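Long-range contacts in flagellar assembly factor FliW (Geobacillus thermodenitrificans, PDB 5DMD), which probably binds the translational repressor CsrA as well as flagellin, relieving repression of flagellin synthesis and taking part in assembly of the flagellum: residues F64-T69 with H136-E141; L92-T97 with A107-P112. The protein carries 1 engineered substitution. All coordinates share one frame; numbering follows the deposited sequence.

Interaction 1 of 2, residues F64-T69 with H136-E141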
ATOM      1  N   PHE A  64       5.937   8.388  -4.862  1.00 20.56           N
ATOM      2  CA  PHE A  64       6.725   9.452  -5.476  1.00 19.63           C
ATOM      3  C   PHE A  64       6.327   9.703  -6.920  1.00 22.46           C
ATOM      4  O   PHE A  64       6.614  10.782  -7.451  1.00 24.38           O
ATOM      5  CB  PHE A  64       8.207   9.108  -5.357  1.00 22.69           C
ATOM      6  CG  PHE A  64       8.620   8.749  -3.959  1.00 29.78           C
ATOM      7  CD1 PHE A  64       8.836   9.734  -3.011  1.00 30.40           C
ATOM      8  CD2 PHE A  64       8.765   7.423  -3.584  1.00 38.42           C
ATOM      9  CE1 PHE A  64       9.213   9.404  -1.722  1.00 41.12           C
ATOM     10  CE2 PHE A  64       9.141   7.087  -2.294  1.00 46.99           C
ATOM     11  CZ  PHE A  64       9.364   8.082  -1.362  1.00 41.51           C
ATOM     12  N   SER A  65       5.636   8.749  -7.550  1.00 26.51           N
ATOM     13  CA  SER A  65       5.194   8.930  -8.928  1.00 35.42           C
ATOM     14  C   SER A  65       4.199  10.076  -9.057  1.00 31.99           C
ATOM     15  O   SER A  65       4.145  10.738 -10.100  1.00 34.31           O
ATOM     16  CB  SER A  65       4.584   7.627  -9.442  1.00 45.28           C
ATOM     17  OG  SER A  65       3.522   7.200  -8.605  1.00 41.38           O
ATOM     18  N   TYR A  66       3.405  10.327  -8.014  1.00 22.47           N
ATOM     19  CA  TYR A  66       2.424  11.401  -8.018  1.00 16.09           C
ATOM     20  C   TYR A  66       2.695  12.465  -6.966  1.00 18.85           C
ATOM     21  O   TYR A  66       2.141  13.563  -7.076  1.00 16.52           O
ATOM     22  CB  TYR A  66       1.007  10.844  -7.783  1.00 21.17           C
ATOM     23  CG  TYR A  66       0.440  10.056  -8.951  1.00 19.16           C
ATOM     24  CD1 TYR A  66       0.665   8.691  -9.054  1.00 25.05           C
ATOM     25  CD2 TYR A  66      -0.296  10.679  -9.943  1.00 20.85           C
ATOM     26  CE1 TYR A  66       0.151   7.962 -10.113  1.00 26.43           C
ATOM     27  CE2 TYR A  66      -0.810   9.962 -11.012  1.00 26.39           C
ATOM     28  CZ  TYR A  66      -0.582   8.602 -11.088  1.00 30.00           C
ATOM     29  OH  TYR A  66      -1.087   7.873 -12.142  1.00 40.98           O
ATOM     30  N   PHE A  67       3.534  12.177  -5.969  1.00 14.18           N
ATOM     31  CA  PHE A  67       3.755  13.046  -4.816  1.00 14.12           C
ATOM     32  C   PHE A  67       5.258  13.114  -4.615  1.00 18.06           C
ATOM     33  O   PHE A  67       5.820  12.453  -3.726  1.00 16.98           O
ATOM     34  CB  PHE A  67       3.027  12.509  -3.587  1.00 15.18           C
ATOM     35  CG  PHE A  67       1.545  12.398  -3.785  1.00 13.79           C
ATOM     36  CD1 PHE A  67       0.752  13.548  -3.839  1.00 16.10           C
ATOM     37  CD2 PHE A  67       0.956  11.166  -3.987  1.00 14.87           C
ATOM     38  CE1 PHE A  67      -0.612  13.456  -4.028  1.00 15.17           C
ATOM     39  CE2 PHE A  67      -0.412  11.068  -4.184  1.00 13.59           C
ATOM     40  CZ  PHE A  67      -1.189  12.211  -4.210  1.00 14.78           C
ATOM     41  N   PRO A  68       5.942  13.899  -5.444  1.00 14.43           N
ATOM     42  CA  PRO A  68       7.408  13.835  -5.481  1.00 15.69           C
ATOM     43  C   PRO A  68       8.091  14.286  -4.214  1.00 19.40           C
ATOM     44  O   PRO A  68       9.237  13.877  -3.995  1.00 21.34           O
ATOM     45  CB  PRO A  68       7.783  14.743  -6.653  1.00 20.29           C
ATOM     46  CG  PRO A  68       6.544  15.519  -6.977  1.00 16.94           C
ATOM     47  CD  PRO A  68       5.387  14.683  -6.559  1.00 15.37           C
ATOM     48  N   THR A  69       7.462  15.120  -3.384  1.00 16.46           N
ATOM     49  CA  THR A  69       8.079  15.549  -2.136  1.00 19.02           C
ATOM     50  C   THR A  69       7.641  14.717  -0.936  1.00 22.30           C
ATOM     51  O   THR A  69       7.955  15.090   0.201  1.00 23.91           O
ATOM     52  CB  THR A  69       7.791  17.026  -1.858  1.00 16.80           C
ATOM     53  OG1 THR A  69       6.373  17.235  -1.766  1.00 18.37           O
ATOM     54  CG2 THR A  69       8.375  17.902  -2.946  1.00 17.51           C
ATOM     55  N   HIS A 136      -5.409  13.072  -0.589  1.00 16.54           N
ATOM     56  CA  HIS A 136      -4.667  14.016  -1.417  1.00 16.15           C
ATOM     57  C   HIS A 136      -4.959  13.652  -2.867  1.00 14.42           C
ATOM     58  O   HIS A 136      -4.705  12.515  -3.279  1.00 14.98           O
ATOM     59  CB  HIS A 136      -3.161  13.891  -1.175  1.00 15.54           C
ATOM     60  CG  HIS A 136      -2.701  14.376   0.169  1.00 15.74           C
ATOM     61  ND1 HIS A 136      -1.972  15.532   0.335  1.00 14.68           N
ATOM     62  CD2 HIS A 136      -2.821  13.829   1.402  1.00 16.43           C
ATOM     63  CE1 HIS A 136      -1.684  15.693   1.615  1.00 18.43           C
ATOM     64  NE2 HIS A 136      -2.187  14.671   2.284  1.00 20.95           N
ATOM     65  N   ARG A 137      -5.480  14.611  -3.640  1.00 15.80           N
ATOM     66  CA  ARG A 137      -5.697  14.384  -5.066  1.00 18.38           C
ATOM     67  C   ARG A 137      -4.400  14.029  -5.786  1.00 14.86           C
ATOM     68  O   ARG A 137      -3.363  14.671  -5.599  1.00 14.76           O
ATOM     69  CB  ARG A 137      -6.301  15.621  -5.741  1.00 15.89           C
ATOM     70  CG  ARG A 137      -7.782  15.851  -5.494  1.00 17.49           C
ATOM     71  CD  ARG A 137      -8.282  17.128  -6.202  1.00 19.22           C
ATOM     72  NE  ARG A 137      -8.058  17.084  -7.643  1.00 20.97           N
ATOM     73  CZ  ARG A 137      -8.915  16.574  -8.519  1.00 19.23           C
ATOM     74  NH1 ARG A 137     -10.053  16.018  -8.129  1.00 23.63           N
ATOM     75  NH2 ARG A 137      -8.613  16.600  -9.815  1.00 21.14           N
ATOM     76  N   LEU A 138      -4.488  13.025  -6.663  1.00 15.82           N
ATOM     77  CA  LEU A 138      -3.365  12.682  -7.530  1.00 15.22           C
ATOM     78  C   LEU A 138      -3.180  13.698  -8.646  1.00 15.09           C
ATOM     79  O   LEU A 138      -2.087  13.798  -9.208  1.00 19.60           O
ATOM     80  CB  LEU A 138      -3.584  11.307  -8.163  1.00 14.69           C
ATOM     81  CG  LEU A 138      -3.135  10.081  -7.368  1.00 17.01           C
ATOM     82  CD1 LEU A 138      -3.895   9.941  -6.051  1.00 20.39           C
ATOM     83  CD2 LEU A 138      -3.329   8.839  -8.231  1.00 18.81           C
ATOM     84  N   PHE A 139      -4.238  14.414  -9.018  1.00 14.51           N
ATOM     85  CA  PHE A 139      -4.206  15.301 -10.168  1.00 18.66           C
ATOM     86  C   PHE A 139      -4.660  16.696  -9.769  1.00 19.69           C
ATOM     87  O   PHE A 139      -5.464  16.857  -8.843  1.00 16.98           O
ATOM     88  CB  PHE A 139      -5.137  14.781 -11.278  1.00 19.01           C
ATOM     89  CG  PHE A 139      -4.804  13.386 -11.730  1.00 20.13           C
ATOM     90  CD1 PHE A 139      -3.869  13.172 -12.732  1.00 38.77           C
ATOM     91  CD2 PHE A 139      -5.430  12.296 -11.164  1.00 20.39           C
ATOM     92  CE1 PHE A 139      -3.556  11.888 -13.144  1.00 38.37           C
ATOM     93  CE2 PHE A 139      -5.123  11.008 -11.570  1.00 29.42           C
ATOM     94  CZ  PHE A 139      -4.186  10.805 -12.563  1.00 32.03           C
ATOM     95  N   PRO A 140      -4.162  17.726 -10.448  1.00 19.09           N
ATOM     96  CA  PRO A 140      -4.640  19.079 -10.155  1.00 18.01           C
ATOM     97  C   PRO A 140      -6.128  19.207 -10.450  1.00 18.19           C
ATOM     98  O   PRO A 140      -6.723  18.415 -11.179  1.00 17.74           O
ATOM     99  CB  PRO A 140      -3.804  19.967 -11.084  1.00 23.17           C
ATOM    100  CG  PRO A 140      -3.339  19.060 -12.168  1.00 31.82           C
ATOM    101  CD  PRO A 140      -3.190  17.700 -11.555  1.00 21.62           C
ATOM    102  N   GLU A 141      -6.741  20.205  -9.834  1.00 20.49           N
ATOM    103  CA  GLU A 141      -8.152  20.456 -10.075  1.00 18.55           C
ATOM    104  C   GLU A 141      -8.362  20.916 -11.516  1.00 24.29           C
ATOM    105  O   GLU A 141      -7.576  21.702 -12.050  1.00 27.15           O
ATOM    106  CB  GLU A 141      -8.626  21.543  -9.115  1.00 23.08           C
ATOM    107  CG  GLU A 141      -8.800  21.068  -7.679  1.00 33.50           C
ATOM    108  CD  GLU A 141     -10.040  20.213  -7.486  1.00 47.17           C
ATOM    109  OE1 GLU A 141     -10.363  19.888  -6.323  1.00 52.40           O
ATOM    110  OE2 GLU A 141     -10.705  19.875  -8.487  1.00 62.59           O
TER
HETATM  111  O   HOH W   1       0.438  14.662  -8.702  1.00 21.28           O
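The carbonyl oxygen of Phe-139 is gripped twice by one side chain: Arg-137 NE donates to Phe-139 O at 2.9 Å, with an N-H...O angle of 140°, and NH2 of the same guanidinium adds a weak second bond. NH2 also donates to Pro-140 O at 3.0 Å, above that carbonyl's plane, while NH1 forms a salt bridge with Asp-104. The arginine thus ties down the turn that follows strand 136-137, a short strand of the FliW antiparallel sheet, and against this turn packs the loop after strand 57-61. The polar link between loop and turn is a single water, which donates at 2.6 Å to Tyr-66 O and at 2.7 Å to Leu-138 O, joining two main-chain carbonyls that cannot bond directly.

Side chains do the rest. In Tyr-66, CG is anti to the carbonyl carbon (chi1 -71°) and the ring is turned so that Leu-138 CD2 sits over one face, 3.8 Å from the centroid of the Tyr-66 ring and almost on its normal, as a CH-pi contact. The edge of the same ring turns toward the face of Phe-139 in an offset T-shaped pair, the planes at 76° and Tyr-66 CE2 lying 3.8 Å from Phe-139 CZ. An alanine in place of Tyr-66 would remove this ring and would probably uncover Leu-138 CD2, leave Phe-139 less well fixed and loosen the loop from the turn.

Phe-67 works beside it: its side chain crosses that of Leu-138 at about a right angle, with Leu-138 CD1 at the ring edge, and reaches on to Ala-107 and Leu-109 of the neighbouring strand. Arg-137 O also lies at the edge of the Phe-67 ring, near its plane, 3.4 Å from CE1.

Interaction 2 of 2, residues L92-T97 with A107-P112; sequences LYVILT and ANLQAP
Strands 90-97 and 106-116 form an antiparallel beta hairpin in which Leu-96 and Ala-107 make a non-hydrogen-bonded pair with CA atoms 4.5 Å apart, before the second strand makes a detour through residues 109-111 and comes back beside Val-94 at Pro-112. This is a break within a strand of the FliW sheet, not its end. The last direct bond before the detour is from Asn-108 N to Ile-95 O at 3.2 Å, nearly straight (168°) and running almost along the C=O axis.

Past that point the chain bows outward and a water stands between Ile-95 N and Asn-108 O, which would face each other in regular pairing: it accepts from Ile-95 N at 2.9 Å and donates to Asn-108 O and Ala-111 O, at 2.7 Å each. Ala-111 O has a second donor in Gln-124 NE2. Regular pairing resumes where Tyr-93 bonds to Ile-113. Asn-108 extends its amide anti to the backbone N (chi1 -174°), which brings OD1 to Gln-110 N and Ala-111 N in two weak bonds, the first closing an Asx turn.

On the face carrying Val-94, Leu-96 and Ala-107 the contact is apolar and buried. Val-94 CG1, anti to the carbonyl carbon, meets Leu-109 CD2 at 3.9 Å and also reaches Pro-112 CB, while CG2 takes the crowded position between the backbone N and the carbonyl carbon; Ile-61 packs against Val-94 from strand 57-61. The small side chain of Ala-107 is met by two methyls, with its CB 4.0 Å from Val-94 CG2 and 3.8 Å from Leu-96 CD2.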
ATOM      1  N   LEU A  92       7.848   1.540  -0.445  1.00 16.08           N
ATOM      2  CA  LEU A  92       6.748   2.317   0.096  1.00 15.11           C
ATOM      3  C   LEU A  92       5.613   2.390  -0.916  1.00 15.74           C
ATOM      4  O   LEU A  92       5.844   2.538  -2.123  1.00 16.77           O
ATOM      5  CB  LEU A  92       7.186   3.754   0.398  1.00 21.32           C
ATOM      6  CG  LEU A  92       8.118   4.067   1.567  1.00 41.36           C
ATOM      7  CD1 LEU A  92       8.372   5.571   1.619  1.00 30.32           C
ATOM      8  CD2 LEU A  92       7.569   3.561   2.891  1.00 26.03           C
ATOM      9  N   TYR A  93       4.385   2.329  -0.415  1.00 14.02           N
ATOM     10  CA  TYR A  93       3.191   2.442  -1.242  1.00 13.86           C
ATOM     11  C   TYR A  93       2.170   3.244  -0.465  1.00 15.69           C
ATOM     12  O   TYR A  93       2.189   3.261   0.769  1.00 16.06           O
ATOM     13  CB  TYR A  93       2.564   1.069  -1.550  1.00 15.05           C
ATOM     14  CG  TYR A  93       3.524   0.124  -2.245  1.00 13.59           C
ATOM     15  CD1 TYR A  93       3.731   0.199  -3.613  1.00 18.31           C
ATOM     16  CD2 TYR A  93       4.235  -0.823  -1.525  1.00 16.58           C
ATOM     17  CE1 TYR A  93       4.623  -0.645  -4.246  1.00 21.55           C
ATOM     18  CE2 TYR A  93       5.130  -1.676  -2.152  1.00 18.09           C
ATOM     19  CZ  TYR A  93       5.315  -1.586  -3.506  1.00 20.58           C
ATOM     20  OH  TYR A  93       6.206  -2.445  -4.120  1.00 28.40           O
ATOM     21  N   VAL A  94       1.266   3.900  -1.193  1.00 14.55           N
ATOM     22  CA  VAL A  94       0.076   4.478  -0.573  1.00 16.08           C
ATOM     23  C   VAL A  94      -1.167   3.925  -1.255  1.00 18.88           C
ATOM     24  O   VAL A  94      -1.153   3.585  -2.443  1.00 16.01           O
ATOM     25  CB  VAL A  94       0.075   6.021  -0.567  1.00 14.61           C
ATOM     26  CG1 VAL A  94       1.147   6.556   0.393  1.00 14.46           C
ATOM     27  CG2 VAL A  94       0.276   6.565  -1.981  1.00 15.81           C
ATOM     28  N   ILE A  95      -2.246   3.847  -0.501  1.00 14.44           N
ATOM     29  CA  ILE A  95      -3.491   3.267  -0.992  1.00 14.34           C
ATOM     30  C   ILE A  95      -4.375   4.338  -1.601  1.00 14.49           C
ATOM     31  O   ILE A  95      -4.577   5.406  -1.018  1.00 15.91           O
ATOM     32  CB  ILE A  95      -4.213   2.505   0.130  1.00 14.13           C
ATOM     33  CG1 ILE A  95      -3.321   1.374   0.618  1.00 18.14           C
ATOM     34  CG2 ILE A  95      -5.567   1.948  -0.347  1.00 16.29           C
ATOM     35  CD1 ILE A  95      -3.870   0.628   1.800  1.00 18.07           C
ATOM     36  N   LEU A  96      -4.940   4.032  -2.763  1.00 16.11           N
ATOM     37  CA  LEU A  96      -5.825   4.948  -3.458  1.00 15.65           C
ATOM     38  C   LEU A  96      -7.280   4.722  -3.084  1.00 18.01           C
ATOM     39  O   LEU A  96      -7.719   3.594  -2.840  1.00 22.13           O
ATOM     40  CB  LEU A  96      -5.681   4.782  -4.972  1.00 17.53           C
ATOM     41  CG  LEU A  96      -4.294   4.945  -5.590  1.00 18.42           C
ATOM     42  CD1 LEU A  96      -4.408   4.930  -7.118  1.00 22.78           C
ATOM     43  CD2 LEU A  96      -3.625   6.229  -5.103  1.00 16.05           C
ATOM     44  N   THR A  97      -8.034   5.813  -3.069  1.00 17.12           N
ATOM     45  CA  THR A  97      -9.490   5.767  -3.090  1.00 19.91           C
ATOM     46  C   THR A  97      -9.853   6.149  -4.517  1.00 22.97           C
ATOM     47  O   THR A  97      -9.818   7.326  -4.886  1.00 21.21           O
ATOM     48  CB  THR A  97     -10.070   6.728  -2.062  1.00 23.48           C
ATOM     49  OG1 THR A  97      -9.604   6.341  -0.764  1.00 25.00           O
ATOM     50  CG2 THR A  97     -11.591   6.655  -2.067  1.00 27.26           C
ATOM     51  N   ALA A 107      -5.172   9.767  -2.676  1.00 14.39           N
ATOM     52  CA  ALA A 107      -4.317   8.851  -1.936  1.00 16.71           C
ATOM     53  C   ALA A 107      -4.297   9.226  -0.457  1.00 13.72           C
ATOM     54  O   ALA A 107      -4.377  10.403  -0.098  1.00 16.29           O
ATOM     55  CB  ALA A 107      -2.883   8.909  -2.467  1.00 15.49           C
ATOM     56  N   ASN A 108      -4.181   8.211   0.405  1.00 15.33           N
ATOM     57  CA  ASN A 108      -4.015   8.425   1.844  1.00 15.87           C
ATOM     58  C   ASN A 108      -2.521   8.482   2.144  1.00 16.22           C
ATOM     59  O   ASN A 108      -1.867   7.450   2.309  1.00 16.05           O
ATOM     60  CB  ASN A 108      -4.724   7.341   2.658  1.00 14.23           C
ATOM     61  CG  ASN A 108      -4.682   7.616   4.159  1.00 17.63           C
ATOM     62  OD1 ASN A 108      -3.804   8.327   4.648  1.00 20.29           O
ATOM     63  ND2 ASN A 108      -5.651   7.077   4.892  1.00 17.55           N
ATOM     64  N   LEU A 109      -1.979   9.704   2.215  1.00 14.48           N
ATOM     65  CA  LEU A 109      -0.569   9.894   2.529  1.00 16.20           C
ATOM     66  C   LEU A 109      -0.268   9.761   4.020  1.00 15.50           C
ATOM     67  O   LEU A 109       0.908   9.625   4.393  1.00 15.54           O
ATOM     68  CB  LEU A 109      -0.097  11.252   1.999  1.00 17.52           C
ATOM     69  CG  LEU A 109      -0.289  11.459   0.497  1.00 17.20           C
ATOM     70  CD1 LEU A 109       0.345  12.777   0.080  1.00 15.90           C
ATOM     71  CD2 LEU A 109       0.285  10.295  -0.300  1.00 14.46           C
ATOM     72  N   GLN A 110      -1.293   9.764   4.878  1.00 15.29           N
ATOM     73  CA  GLN A 110      -1.068   9.592   6.308  1.00 16.85           C
ATOM     74  C   GLN A 110      -0.723   8.158   6.685  1.00 21.62           C
ATOM     75  O   GLN A 110      -0.099   7.945   7.729  1.00 18.53           O
ATOM     76  CB  GLN A 110      -2.312  10.020   7.098  1.00 23.30           C
ATOM     77  CG  GLN A 110      -2.075  10.152   8.598  1.00 28.76           C
ATOM     78  CD  GLN A 110      -3.367  10.222   9.403  1.00 39.96           C
ATOM     79  OE1 GLN A 110      -4.445  10.450   8.858  1.00 27.91           O
ATOM     80  NE2 GLN A 110      -3.254  10.039  10.713  1.00 55.41           N
ATOM     81  N   ALA A 111      -1.104   7.171   5.874  1.00 14.05           N
ATOM     82  CA  ALA A 111      -1.033   5.764   6.273  1.00 13.60           C
ATOM     83  C   ALA A 111      -0.396   4.910   5.186  1.00 14.54           C
ATOM     84  O   ALA A 111      -1.047   4.034   4.606  1.00 12.83           O
ATOM     85  CB  ALA A 111      -2.412   5.234   6.662  1.00 13.74           C
ATOM     86  N   PRO A 112       0.897   5.093   4.933  1.00 13.19           N
ATOM     87  CA  PRO A 112       1.567   4.296   3.901  1.00 13.63           C
ATOM     88  C   PRO A 112       1.728   2.829   4.279  1.00 12.60           C
ATOM     89  O   PRO A 112       1.790   2.454   5.460  1.00 14.44           O
ATOM     90  CB  PRO A 112       2.940   4.974   3.768  1.00 14.00           C
ATOM     91  CG  PRO A 112       3.193   5.528   5.119  1.00 14.15           C
ATOM     92  CD  PRO A 112       1.838   6.004   5.615  1.00 14.61           C
TER
HETATM   93  O   HOH W   2      -2.245   4.733   2.272  1.00 15.73           O

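How the interactions relate
Ala-107 is shared by the two contacts, whose centres lie about 11 Å apart. Strand 106-116 is flanked here by 90-97 and 136-137, so interaction 2 supplies one neighbour and the second segment of interaction 1 supplies the other: His-136 O and Ala-107 N, 2.9 Å apart, probably form a hydrogen bond. The apolar layers also merge. Phe-67 CE2 lies 3.7 Å from Ala-107 CB, and His-136 CG lies 3.4 Å from Leu-109 CD1, while Leu-138 touches Leu-96 as well. Interaction 2 is thus the buried hairpin, and interaction 1 a surface layer over it.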